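Local coordinates for protein Non-sulfated chondroitin lyase E66 (Autographa californica nucleopolyhedrovirus, PDB 3VSN) that cleaves non-sulfated chondroitin as a lyase of the occlusion-derived virus envelope and is essential for oral infection of the insect host, at residues Glu290-Pro295 with Gly373-Tyr378. Residues are numbered along the deposited sequence; the frame is centred on the assembly and turned at random.
Sequences EGVVVP and GRIINY
With CG1 anti to its carbonyl carbon (chi1 -58°) and the chain then extended to CD1 (chi2 172°), I375 reaches across to the backbone of E290 and the side chain of V292. Its CD1 methyl comes 3.5 Å from the carbonyl O of E290, a van der Waals approach, and lies 4.1 Å from V292 CG2, the branch that V292 sets anti to its own carbonyl carbon. The two side chains run past each other in opposite senses, and I375 CG1 also touches V292 CG2. The E290 CB faces the same methyl at 4.3 Å, but its carboxylate turns off to a salt bridge with R371. The two irregular loops advance in nearly the same direction, their end-to-end lines 19° apart. In an enzyme that pairs an alpha/alpha toroid with beta-sandwich parts, they pack the loop after helix 276-284 against the loop leaving strand 367-370, an edge strand of the four-stranded antiparallel sheet whose strand 335-340 packs against V292 through Y336. At the other end, the side chains of P295 and Y378 cross at about a right angle, and P295 CG comes obliquely to the ring, 3.8 Å from Y378 CE2 and 4.0 Å from Y378 OH. That hydroxyl is hydrogen-bonded to E386, and L361 of helix 359-364 touches both P295 and Y378. P295 is about 10 Å, side chain to side chain, from the transition-state stabiliser R300. Between the two apolar patches, N377 OD1 takes a bent bond from the backbone N of Y378 at 2.9 Å, the donor lying above the plane of the N377 side-chain carbonyl, and another from that of L304, while ND2 bonds to T303.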
loop_
_atom_site.group_PDB
_atom_site.type_symbol
_atom_site.label_atom_id
_atom_site.label_comp_id
_atom_site.label_asym_id
_atom_site.label_seq_id
_atom_site.Cartn_x
_atom_site.Cartn_y
_atom_site.Cartn_z
ATOM N N GLU A 290 6.509 3.963 -8.889
ATOM C CA GLU A 290 5.637 5.077 -9.282
ATOM C C GLU A 290 4.716 5.556 -8.156
ATOM O O GLU A 290 4.060 6.592 -8.284
ATOM C CB GLU A 290 4.815 4.713 -10.530
ATOM C CG GLU A 290 5.635 4.541 -11.809
ATOM C CD GLU A 290 6.484 3.276 -11.815
ATOM O OE1 GLU A 290 6.036 2.245 -11.270
ATOM O OE2 GLU A 290 7.607 3.308 -12.359
ATOM N N GLY A 291 4.659 4.805 -7.058
ATOM C CA GLY A 291 3.811 5.171 -5.922
ATOM C C GLY A 291 2.432 4.528 -5.941
ATOM O O GLY A 291 1.607 4.783 -5.058
ATOM N N VAL A 292 2.179 3.698 -6.951
ATOM C CA VAL A 292 0.928 2.944 -7.047
ATOM C C VAL A 292 0.927 1.795 -6.033
ATOM O O VAL A 292 1.907 1.046 -5.920
ATOM C CB VAL A 292 0.668 2.436 -8.488
ATOM C CG1 VAL A 292 -0.685 1.742 -8.590
ATOM C CG2 VAL A 292 0.720 3.600 -9.473
ATOM N N VAL A 293 -0.172 1.694 -5.283
ATOM C CA VAL A 293 -0.332 0.700 -4.225
ATOM C C VAL A 293 -1.762 0.168 -4.255
ATOM O O VAL A 293 -2.716 0.943 -4.370
ATOM C CB VAL A 293 -0.070 1.294 -2.818
ATOM C CG1 VAL A 293 -0.072 0.198 -1.761
ATOM C CG2 VAL A 293 1.249 2.051 -2.767
ATOM N N VAL A 294 -1.905 -1.150 -4.145
ATOM C CA VAL A 294 -3.223 -1.795 -4.107
ATOM C C VAL A 294 -4.101 -1.152 -3.021
ATOM O O VAL A 294 -3.657 -0.983 -1.885
ATOM C CB VAL A 294 -3.102 -3.340 -3.944
ATOM C CG1 VAL A 294 -2.636 -3.735 -2.547
ATOM C CG2 VAL A 294 -4.415 -4.034 -4.301
ATOM N N PRO A 295 -5.336 -0.749 -3.383
ATOM C CA PRO A 295 -6.166 0.017 -2.440
ATOM C C PRO A 295 -6.487 -0.693 -1.127
ATOM O O PRO A 295 -6.620 -0.028 -0.102
ATOM C CB PRO A 295 -7.453 0.283 -3.231
ATOM C CG PRO A 295 -7.034 0.226 -4.663
ATOM C CD PRO A 295 -5.945 -0.812 -4.727
ATOM N N GLY A 373 1.325 4.520 -17.548
ATOM C CA GLY A 373 -0.017 5.100 -17.599
ATOM C C GLY A 373 -0.174 6.308 -16.690
ATOM O O GLY A 373 0.705 6.606 -15.882
ATOM N N ARG A 374 -1.294 7.010 -16.832
ATOM C CA ARG A 374 -1.635 8.104 -15.925
ATOM C C ARG A 374 -2.047 7.522 -14.581
ATOM O O ARG A 374 -2.782 6.532 -14.532
ATOM C CB ARG A 374 -2.783 8.950 -16.488
ATOM C CG ARG A 374 -2.400 9.917 -17.599
ATOM C CD ARG A 374 -3.475 10.990 -17.774
ATOM N NE ARG A 374 -3.511 11.626 -19.102
ATOM C CZ ARG A 374 -3.418 10.996 -20.276
ATOM N NH1 ARG A 374 -3.287 9.677 -20.340
ATOM N NH2 ARG A 374 -3.468 11.692 -21.403
ATOM N N ILE A 375 -1.566 8.113 -13.492
ATOM C CA ILE A 375 -2.034 7.711 -12.171
ATOM C C ILE A 375 -3.337 8.457 -11.881
ATOM O O ILE A 375 -3.332 9.615 -11.460
ATOM C CB ILE A 375 -0.980 7.936 -11.057
ATOM C CG1 ILE A 375 0.307 7.161 -11.379
ATOM C CG2 ILE A 375 -1.539 7.504 -9.704
ATOM C CD1 ILE A 375 1.478 7.454 -10.462
ATOM N N ILE A 376 -4.450 7.785 -12.149
ATOM C CA ILE A 376 -5.772 8.340 -11.891
ATOM C C ILE A 376 -6.244 7.766 -10.566
ATOM O O ILE A 376 -6.497 6.566 -10.472
ATOM C CB ILE A 376 -6.775 7.966 -13.006
ATOM C CG1 ILE A 376 -6.222 8.373 -14.379
ATOM C CG2 ILE A 376 -8.145 8.587 -12.734
ATOM C CD1 ILE A 376 -6.980 7.788 -15.556
ATOM N N ASN A 377 -6.336 8.612 -9.541
ATOM C CA ASN A 377 -6.790 8.150 -8.231
ATOM C C ASN A 377 -8.307 8.244 -8.127
ATOM O O ASN A 377 -8.941 8.955 -8.905
ATOM C CB ASN A 377 -6.113 8.929 -7.097
ATOM C CG ASN A 377 -5.888 8.080 -5.852
ATOM O OD1 ASN A 377 -6.360 6.944 -5.757
ATOM N ND2 ASN A 377 -5.160 8.634 -4.887
ATOM N N TYR A 378 -8.880 7.516 -7.173
ATOM C CA TYR A 378 -10.331 7.484 -6.992
ATOM C C TYR A 378 -10.855 8.759 -6.337
ATOM O O TYR A 378 -10.121 9.461 -5.639
ATOM C CB TYR A 378 -10.743 6.265 -6.157
ATOM C CG TYR A 378 -10.192 4.959 -6.686
ATOM C CD1 TYR A 378 -10.798 4.311 -7.766
ATOM C CD2 TYR A 378 -9.061 4.376 -6.115
ATOM C CE1 TYR A 378 -10.292 3.117 -8.259
ATOM C CE2 TYR A 378 -8.547 3.182 -6.601
ATOM C CZ TYR A 378 -9.165 2.563 -7.675
ATOM O OH TYR A 378 -8.659 1.384 -8.159
#